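Local coordinates for SnoaL-like domain-containing protein (Kribbella flavida, PDB 4LMI) that is of unknown function but has a SnoaL-like fold of the NTF2 clan and is a putative ketosteroid isomerase, at residues Val69-Ala74 and Glu132-Gly137; Ser78-Val83 and Val95-Val100; Gly88-Val93 and Trp112-Glu117. All blocks are in the same frame, centred on the assembly; numbering follows the deposited sequence.

Contact 1 (Val69-Ala74 and Glu132-Gly137)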
loop_
_atom_site.group_PDB
_atom_site.type_symbol
_atom_site.label_atom_id
_atom_site.label_comp_id
_atom_site.label_asym_id
_atom_site.label_seq_id
_atom_site.Cartn_x
_atom_site.Cartn_y
_atom_site.Cartn_z
ATOM N N VAL B 69 3.998 9.872 8.331
ATOM C CA VAL B 69 2.783 9.180 7.915
ATOM C C VAL B 69 1.942 10.102 7.022
ATOM O O VAL B 69 1.701 11.261 7.371
ATOM C CB VAL B 69 1.962 8.702 9.132
ATOM C CG1 VAL B 69 0.601 8.177 8.693
ATOM C CG2 VAL B 69 2.728 7.633 9.911
ATOM N N THR B 70 1.521 9.588 5.867
ATOM C CA THR B 70 0.718 10.369 4.911
ATOM C C THR B 70 -0.726 9.880 4.816
ATOM O O THR B 70 -1.642 10.667 4.553
ATOM C CB THR B 70 1.354 10.386 3.507
ATOM O OG1 THR B 70 1.701 9.049 3.116
ATOM C CG2 THR B 70 2.605 11.246 3.512
ATOM N N ARG B 71 -0.919 8.579 5.018
ATOM C CA ARG B 71 -2.255 7.995 5.107
ATOM C C ARG B 71 -2.231 6.939 6.182
ATOM O O ARG B 71 -1.219 6.252 6.363
ATOM C CB ARG B 71 -2.677 7.323 3.798
ATOM C CG ARG B 71 -2.672 8.199 2.558
ATOM C CD ARG B 71 -3.051 7.361 1.349
ATOM N NE ARG B 71 -2.901 8.077 0.086
ATOM C CZ ARG B 71 -1.748 8.281 -0.548
ATOM N NH1 ARG B 71 -0.609 7.834 -0.038
ATOM N NH2 ARG B 71 -1.739 8.945 -1.704
ATOM N N LEU B 72 -3.344 6.804 6.893
ATOM C CA LEU B 72 -3.484 5.737 7.875
ATOM C C LEU B 72 -4.918 5.220 7.874
ATOM O O LEU B 72 -5.838 5.905 8.325
ATOM C CB LEU B 72 -3.057 6.213 9.273
ATOM C CG LEU B 72 -2.726 5.145 10.330
ATOM C CD1 LEU B 72 -1.899 5.740 11.460
ATOM C CD2 LEU B 72 -3.973 4.466 10.894
ATOM N N LEU B 73 -5.103 4.009 7.353
ATOM C CA LEU B 73 -6.416 3.369 7.347
ATOM C C LEU B 73 -6.443 2.224 8.344
ATOM O O LEU B 73 -5.477 1.466 8.442
ATOM C CB LEU B 73 -6.766 2.852 5.948
ATOM C CG LEU B 73 -7.129 3.871 4.864
ATOM C CD1 LEU B 73 -5.915 4.655 4.378
ATOM C CD2 LEU B 73 -7.785 3.143 3.698
ATOM N N ALA B 74 -7.543 2.115 9.086
ATOM C CA ALA B 74 -7.768 1.005 10.016
ATOM C C ALA B 74 -9.107 0.349 9.700
ATOM O O ALA B 74 -10.091 1.035 9.419
ATOM C CB ALA B 74 -7.749 1.500 11.458
ATOM N N GLU B 132 0.430 14.616 -5.260
ATOM C CA GLU B 132 -0.008 15.534 -4.211
ATOM C C GLU B 132 0.609 15.238 -2.831
ATOM O O GLU B 132 1.193 16.127 -2.208
ATOM C CB GLU B 132 -1.536 15.549 -4.134
ATOM C CG GLU B 132 -2.116 16.720 -3.355
ATOM C CD GLU B 132 -3.609 16.590 -3.116
ATOM O OE1 GLU B 132 -4.148 15.471 -3.253
ATOM O OE2 GLU B 132 -4.249 17.610 -2.786
ATOM N N LEU B 133 0.491 13.993 -2.371
ATOM C CA LEU B 133 0.903 13.622 -1.006
ATOM C C LEU B 133 2.232 12.874 -0.941
ATOM O O LEU B 133 2.956 12.962 0.055
ATOM C CB LEU B 133 -0.172 12.756 -0.333
ATOM C CG LEU B 133 -1.605 13.259 -0.141
ATOM C CD1 LEU B 133 -2.448 12.155 0.489
ATOM C CD2 LEU B 133 -1.657 14.523 0.707
ATOM N N ASP B 134 2.536 12.134 -2.003
ATOM C CA ASP B 134 3.621 11.157 -1.999
ATOM C C ASP B 134 4.886 11.715 -2.641
ATOM O O ASP B 134 4.879 12.110 -3.812
ATOM C CB ASP B 134 3.156 9.879 -2.703
ATOM C CG ASP B 134 1.827 9.369 -2.158
ATOM O OD1 ASP B 134 1.812 8.817 -1.034
ATOM O OD2 ASP B 134 0.797 9.531 -2.848
ATOM N N ARG B 135 5.972 11.731 -1.869
ATOM C CA ARG B 135 7.192 12.440 -2.255
ATOM C C ARG B 135 8.322 11.527 -2.732
ATOM O O ARG B 135 8.916 10.787 -1.950
ATOM C CB ARG B 135 7.683 13.338 -1.104
ATOM C CG ARG B 135 6.716 14.444 -0.689
ATOM C CD ARG B 135 6.896 15.738 -1.489
ATOM N NE ARG B 135 6.626 15.577 -2.921
ATOM C CZ ARG B 135 5.411 15.529 -3.473
ATOM N NH1 ARG B 135 5.295 15.375 -4.787
ATOM N NH2 ARG B 135 4.311 15.626 -2.727
ATOM N N PHE B 136 8.603 11.583 -4.029
ATOM C CA PHE B 136 9.788 10.944 -4.591
ATOM C C PHE B 136 10.787 12.036 -4.976
ATOM O O PHE B 136 11.950 11.760 -5.276
ATOM C CB PHE B 136 9.413 10.066 -5.789
ATOM C CG PHE B 136 8.557 8.875 -5.428
ATOM C CD1 PHE B 136 7.169 8.976 -5.403
ATOM C CD2 PHE B 136 9.140 7.650 -5.115
ATOM C CE1 PHE B 136 6.380 7.879 -5.068
ATOM C CE2 PHE B 136 8.355 6.552 -4.781
ATOM C CZ PHE B 136 6.973 6.666 -4.759
ATOM N N GLY B 137 10.307 13.279 -4.937
ATOM C CA GLY B 137 11.116 14.476 -5.162
ATOM C C GLY B 137 10.405 15.710 -4.631
ATOM O O GLY B 137 9.354 15.608 -3.983
HETATM O O HOH W 1 3.415 8.768 1.229
#

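Contact 2 (Ser78-Val83 and Val95-Val100)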
loop_
_atom_site.group_PDB
_atom_site.type_symbol
_atom_site.label_atom_id
_atom_site.label_comp_id
_atom_site.label_asym_id
_atom_site.label_seq_id
_atom_site.Cartn_x
_atom_site.Cartn_y
_atom_site.Cartn_z
ATOM N N SER B 78 -6.820 -4.788 10.933
ATOM C CA SER B 78 -5.897 -4.471 9.846
ATOM C C SER B 78 -5.670 -2.977 9.697
ATOM O O SER B 78 -6.605 -2.184 9.840
ATOM C CB SER B 78 -6.429 -5.030 8.517
ATOM O OG SER B 78 -6.741 -6.408 8.633
ATOM N N ALA B 79 -4.427 -2.602 9.397
ATOM C CA ALA B 79 -4.092 -1.219 9.059
ATOM C C ALA B 79 -3.293 -1.172 7.762
ATOM O O ALA B 79 -2.552 -2.105 7.445
ATOM C CB ALA B 79 -3.302 -0.559 10.188
ATOM N N ALA B 80 -3.473 -0.098 6.999
ATOM C CA ALA B 80 -2.600 0.196 5.861
ATOM C C ALA B 80 -2.112 1.619 6.042
ATOM O O ALA B 80 -2.911 2.540 6.245
ATOM C CB ALA B 80 -3.343 0.047 4.547
ATOM N N VAL B 81 -0.798 1.799 5.984
ATOM C CA VAL B 81 -0.197 3.088 6.283
ATOM C C VAL B 81 0.789 3.421 5.177
ATOM O O VAL B 81 1.633 2.595 4.821
ATOM C CB VAL B 81 0.539 3.060 7.643
ATOM C CG1 VAL B 81 1.106 4.431 7.989
ATOM C CG2 VAL B 81 -0.377 2.557 8.760
ATOM N N SER B 82 0.668 4.615 4.608
ATOM C CA SER B 82 1.707 5.096 3.712
ATOM C C SER B 82 2.545 6.124 4.448
ATOM O O SER B 82 2.033 6.873 5.285
ATOM C CB SER B 82 1.139 5.665 2.408
ATOM O OG SER B 82 0.302 6.774 2.657
ATOM N N VAL B 83 3.841 6.121 4.152
ATOM C CA VAL B 83 4.779 7.064 4.740
ATOM C C VAL B 83 5.663 7.677 3.659
ATOM O O VAL B 83 5.984 7.023 2.653
ATOM C CB VAL B 83 5.675 6.411 5.832
ATOM C CG1 VAL B 83 4.834 5.852 6.975
ATOM C CG2 VAL B 83 6.566 5.317 5.242
ATOM N N VAL B 95 4.562 1.711 1.916
ATOM C CA VAL B 95 3.186 1.330 2.163
ATOM C C VAL B 95 3.285 0.069 2.995
ATOM O O VAL B 95 3.875 -0.922 2.564
ATOM C CB VAL B 95 2.378 1.060 0.879
ATOM C CG1 VAL B 95 0.949 0.690 1.246
ATOM C CG2 VAL B 95 2.385 2.276 -0.041
ATOM N N VAL B 96 2.718 0.130 4.193
ATOM C CA VAL B 96 2.885 -0.920 5.192
ATOM C C VAL B 96 1.524 -1.462 5.614
ATOM O O VAL B 96 0.634 -0.693 5.983
ATOM C CB VAL B 96 3.624 -0.382 6.439
ATOM C CG1 VAL B 96 3.771 -1.472 7.494
ATOM C CG2 VAL B 96 4.993 0.172 6.062
ATOM N N PHE B 97 1.370 -2.784 5.565
ATOM C CA PHE B 97 0.166 -3.429 6.080
ATOM C C PHE B 97 0.460 -4.041 7.431
ATOM O O PHE B 97 1.437 -4.778 7.586
ATOM C CB PHE B 97 -0.358 -4.493 5.117
ATOM C CG PHE B 97 -0.871 -3.929 3.820
ATOM C CD1 PHE B 97 -2.175 -3.446 3.722
ATOM C CD2 PHE B 97 -0.049 -3.870 2.699
ATOM C CE1 PHE B 97 -2.648 -2.922 2.528
ATOM C CE2 PHE B 97 -0.517 -3.346 1.499
ATOM C CZ PHE B 97 -1.817 -2.870 1.413
ATOM N N LEU B 98 -0.388 -3.719 8.404
ATOM C CA LEU B 98 -0.265 -4.269 9.743
ATOM C C LEU B 98 -1.455 -5.155 10.071
ATOM O O LEU B 98 -2.573 -4.903 9.618
ATOM C CB LEU B 98 -0.182 -3.148 10.785
ATOM C CG LEU B 98 0.894 -2.065 10.636
ATOM C CD1 LEU B 98 0.702 -1.014 11.723
ATOM C CD2 LEU B 98 2.288 -2.658 10.711
ATOM N N GLU B 99 -1.205 -6.204 10.849
ATOM C CA GLU B 99 -2.282 -7.005 11.416
ATOM C C GLU B 99 -2.076 -7.039 12.921
ATOM O O GLU B 99 -0.949 -7.214 13.397
ATOM C CB GLU B 99 -2.298 -8.422 10.831
ATOM C CG GLU B 99 -2.379 -8.473 9.308
ATOM C CD GLU B 99 -3.679 -7.911 8.759
ATOM O OE1 GLU B 99 -4.658 -7.785 9.522
ATOM O OE2 GLU B 99 -3.726 -7.601 7.553
ATOM N N VAL B 100 -3.168 -6.848 13.654
ATOM C CA VAL B 100 -3.147 -6.759 15.113
ATOM C C VAL B 100 -3.868 -7.964 15.712
ATOM O O VAL B 100 -4.962 -8.317 15.273
ATOM C CB VAL B 100 -3.857 -5.469 15.585
ATOM C CG1 VAL B 100 -3.885 -5.370 17.110
ATOM C CG2 VAL B 100 -3.205 -4.243 14.958
#

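Contact 3 (Gly88-Val93 and Trp112-Glu117)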
loop_
_atom_site.group_PDB
_atom_site.type_symbol
_atom_site.label_atom_id
_atom_site.label_comp_id
_atom_site.label_asym_id
_atom_site.label_seq_id
_atom_site.Cartn_x
_atom_site.Cartn_y
_atom_site.Cartn_z
ATOM N N GLY B 88 18.607 8.352 3.814
ATOM C CA GLY B 88 19.874 8.952 3.411
ATOM C C GLY B 88 19.609 10.207 2.608
ATOM O O GLY B 88 19.174 11.224 3.156
ATOM N N ASP B 89 19.870 10.122 1.304
ATOM C CA ASP B 89 19.644 11.226 0.375
ATOM C C ASP B 89 18.437 10.967 -0.526
ATOM O O ASP B 89 18.029 11.842 -1.296
ATOM C CB ASP B 89 20.891 11.462 -0.484
ATOM C CG ASP B 89 21.272 10.244 -1.307
ATOM O OD1 ASP B 89 20.703 9.159 -1.068
ATOM O OD2 ASP B 89 22.145 10.371 -2.192
ATOM N N GLU B 90 17.872 9.766 -0.421
ATOM C CA GLU B 90 16.772 9.340 -1.277
ATOM C C GLU B 90 15.403 9.628 -0.663
ATOM O O GLU B 90 15.186 9.418 0.534
ATOM C CB GLU B 90 16.910 7.848 -1.599
ATOM C CG GLU B 90 15.943 7.342 -2.657
ATOM C CD GLU B 90 16.276 5.946 -3.143
ATOM O OE1 GLU B 90 17.438 5.708 -3.542
ATOM O OE2 GLU B 90 15.370 5.091 -3.141
ATOM N N ARG B 91 14.493 10.123 -1.499
ATOM C CA ARG B 91 13.094 10.303 -1.126
ATOM C C ARG B 91 12.316 9.078 -1.605
ATOM O O ARG B 91 12.311 8.752 -2.803
ATOM C CB ARG B 91 12.534 11.601 -1.718
ATOM C CG ARG B 91 13.319 12.848 -1.326
ATOM C CD ARG B 91 12.675 13.592 -0.169
ATOM N NE ARG B 91 11.810 14.674 -0.642
ATOM C CZ ARG B 91 11.020 15.411 0.136
ATOM N NH1 ARG B 91 10.958 15.190 1.430
ATOM N NH2 ARG B 91 10.277 16.371 -0.403
ATOM N N LEU B 92 11.673 8.407 -0.655
ATOM C CA LEU B 92 11.003 7.132 -0.877
ATOM C C LEU B 92 9.585 7.176 -0.333
ATOM O O LEU B 92 9.243 8.052 0.458
ATOM C CB LEU B 92 11.761 6.027 -0.144
ATOM C CG LEU B 92 12.901 5.320 -0.865
ATOM C CD1 LEU B 92 14.130 5.289 0.023
ATOM C CD2 LEU B 92 12.479 3.917 -1.268
ATOM N N VAL B 93 8.769 6.216 -0.756
ATOM C CA VAL B 93 7.447 6.018 -0.166
ATOM C C VAL B 93 7.365 4.590 0.365
ATOM O O VAL B 93 7.859 3.646 -0.260
ATOM C CB VAL B 93 6.302 6.325 -1.160
ATOM C CG1 VAL B 93 4.954 5.866 -0.615
ATOM C CG2 VAL B 93 6.258 7.815 -1.469
ATOM N N TRP B 112 8.180 -0.841 -0.439
ATOM C CA TRP B 112 8.947 0.389 -0.635
ATOM C C TRP B 112 9.026 0.736 -2.093
ATOM O O TRP B 112 10.058 0.511 -2.727
ATOM C CB TRP B 112 10.328 0.263 0.007
ATOM C CG TRP B 112 10.193 0.088 1.495
ATOM C CD1 TRP B 112 10.258 -1.094 2.229
ATOM C CD2 TRP B 112 9.884 1.133 2.476
ATOM N NE1 TRP B 112 10.041 -0.851 3.564
ATOM C CE2 TRP B 112 9.808 0.463 3.780
ATOM C CE3 TRP B 112 9.685 2.508 2.411
ATOM C CZ2 TRP B 112 9.547 1.162 4.952
ATOM C CZ3 TRP B 112 9.415 3.200 3.598
ATOM C CH2 TRP B 112 9.349 2.540 4.837
ATOM N N PRO B 113 7.922 1.270 -2.656
ATOM C CA PRO B 113 7.934 1.621 -4.072
ATOM C C PRO B 113 8.930 2.737 -4.333
ATOM O O PRO B 113 9.068 3.650 -3.510
ATOM C CB PRO B 113 6.501 2.104 -4.336
ATOM C CG PRO B 113 5.952 2.466 -2.993
ATOM C CD PRO B 113 6.601 1.510 -2.044
ATOM N N GLU B 114 9.634 2.632 -5.455
ATOM C CA GLU B 114 10.603 3.647 -5.878
ATOM C C GLU B 114 10.187 4.237 -7.212
ATOM O O GLU B 114 9.447 3.606 -7.966
ATOM C CB GLU B 114 12.003 3.038 -5.987
ATOM C CG GLU B 114 12.518 2.509 -4.660
ATOM C CD GLU B 114 13.929 1.983 -4.729
ATOM O OE1 GLU B 114 14.137 0.912 -5.332
ATOM O OE2 GLU B 114 14.828 2.634 -4.159
ATOM N N ALA B 115 10.661 5.448 -7.501
ATOM C CA ALA B 115 10.380 6.101 -8.781
ATOM C C ALA B 115 10.839 5.220 -9.944
ATOM O O ALA B 115 11.812 4.482 -9.819
ATOM C CB ALA B 115 11.053 7.466 -8.844
ATOM N N TYR B 116 10.109 5.268 -11.054
ATOM C CA TYR B 116 10.521 4.588 -12.289
ATOM C C TYR B 116 9.984 5.340 -13.499
ATOM O O TYR B 116 9.045 6.130 -13.374
ATOM C CB TYR B 116 10.094 3.104 -12.312
ATOM C CG TYR B 116 8.596 2.835 -12.367
ATOM C CD1 TYR B 116 7.927 2.718 -13.591
ATOM C CD2 TYR B 116 7.855 2.664 -11.198
ATOM C CE1 TYR B 116 6.561 2.460 -13.646
ATOM C CE2 TYR B 116 6.488 2.403 -11.242
ATOM C CZ TYR B 116 5.846 2.306 -12.467
ATOM O OH TYR B 116 4.490 2.053 -12.512
ATOM N N GLU B 117 10.593 5.107 -14.658
ATOM C CA GLU B 117 10.124 5.712 -15.901
ATOM C C GLU B 117 8.894 4.983 -16.429
ATOM O O GLU B 117 8.906 3.758 -16.555
ATOM C CB GLU B 117 11.231 5.738 -16.960
ATOM C CG GLU B 117 12.168 6.931 -16.847
ATOM C CD GLU B 117 11.446 8.265 -16.960
ATOM O OE1 GLU B 117 10.615 8.430 -17.882
ATOM O OE2 GLU B 117 11.714 9.153 -16.126
HETATM O O HOH W 2 12.390 6.660 -5.423
#

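Contact 1 (Val69-Ala74 and Glu132-Gly137)
Arg71 and Asp134 meet end-on, the guanidinium offering both terminal nitrogens to the two oxygens of the carboxylate. NH1 of Arg71 donates to OD1 of Asp134 over 2.8 Å, and NH2 of Arg71 reaches OD2 of Asp134, also at 2.8 Å and almost straight (N-H...O 171°). Both oxygens use their syn lone pairs, and the two planes lie only 16° apart, so this bidentate salt bridge fixes the rotation of both groups. The Arg71 chain runs extended from CG to NE, carrying the charged head to Asp134, which it meets roughly at a right angle. Leu133 crosses obliquely over one face of the guanidinium, its CD1 lying 4.0 Å from NH2 of Arg71 and displaced toward the rim. Thr70 turns its two branches to different tasks: CG2 packs 3.9 Å from the backbone O of Leu133, while OG1, held between the backbone N and the carbonyl carbon (chi1 49°), donates to a water that in turn donates to OD1 of Asp134. OD1 thus receives both the arginine and the water, which should favour the ionised carboxylate. Thr70 OG1 and Arg71 NH1 also bond to Ser82 OG, and the two residues together face Ser82 in a classic beta bulge. Arg71 has a cation-pi partner as well, Phe97 of the second subunit. The contact thereby ties the C-terminal tail to strand 65-75, an outermost strand of the sheet within this chain, beside strand 78-87, whose Asn84 bonds to the tail backbone; helix 6-22 packs against Val69 and Leu72.

Contact 2 (Ser78-Val83 and Val95-Val100)
Ala79, Val81 and Ser78 lose the most surface in this antiparallel pairing of strands 78-87 and 90-101, whose short segments run 4.6 Å apart at closest approach. Ala79 forms a hydrogen-bonded pair with Leu98: its N donates to O of Leu98, and its O accepts from N of Leu98 at 2.9 Å, each donor standing above the carbonyl plane. On the same face of the sheet, CB of Ala79 lies 4.1 Å from CB of Leu98, so the small methyl meets the root of the leucine side chain and not its branched tip. Val81 pairs likewise with Val96, N of Val96 reaching O of Val81 over 2.8 Å, but here both donors lie in the carbonyl plane. CB of Val96 approaches O of Val81 at 3.9 Å. Val81, Val96, Ala79 and Leu98 share this face, where Phe18 of helix 6-22 covers Val81 and Val96. The other face carries Ser78, Ala80 and Phe97. Ser78 sits in a non-hydrogen-bonded pair with Glu99, and the glutamate chain, bent at chi2 (-65°), folds its carboxylate back to receive OG of Ser78 on the syn lone pair of OE1, at 2.7 Å. CB of Ala80 packs obliquely against the Phe97 ring, 3.7 Å from CE1 of Phe97. This second face also meets the second subunit, Ala80 touching Ala80 and Val95 touching Val95 of that chain. A beta hairpin with a helix on one face and a partner subunit on the other is characteristic of the curved sheet of NTF2-like dimers.

Contact 3 (Gly88-Val93 and Trp112-Glu117)
The first residues of strand 90-101 and the irregular chain following strand 104-111 come within 5.8 Å at the CA atoms of Val93 and Trp112, with no direct hydrogen bond across them. Instead, O of Val93 faces carbon atoms of the other segment: CD of Pro113 lies 3.1 Å from O of Val93, CE3 of Trp112 is 3.4 Å from it, and CA of Trp112 adds a CA-H...O contact. Farther along, a water accepts from N of Ala115 and donates weakly to O of Arg91. Among the side chains, CD2 of Leu92 packs 3.7 Å from CG of Glu114, the two chains lying side by side and pointing the same way. Glu90 and Glu114, both extended beyond CG, cross at about a right angle and bring their carboxylates tip to tip, OE2 of Glu90 only 2.7 Å from OE2 of Glu114. So close an approach of like charges would be expected to raise the pKa of one group. Trp112 NE1 is held by Asp110. The Trp112 side chain lies about 4 Å from a bound HEPES molecule, probably from the crystallisation liquor, which may mark a pocket beside strands 90-101 and 104-111 of this NTF2-like sheet.

In the fold
All three contacts reach one mixed sheet. Contact 1 uses strand 65-75, contact 2 pairs the neighbouring strands 78-87 and 90-101, and contact 3 takes up the beginning of strand 90-101. Centres of contacts 1 and 2 are 12 Å apart, those of 1 and 3 about 13 Å, and those of 2 and 3 about 18 Å. Along the chain, contact 1 encloses the other two, whose segments alternate. Direct links join them: Leu73 N probably bonds to Ala80 O, Phe136 packs on Val93 and Pro113, and Val83 touches Trp112. The C-terminal tail therefore folds back onto the sheet, and each contact also meets the second subunit, coupling the fold to the dimer.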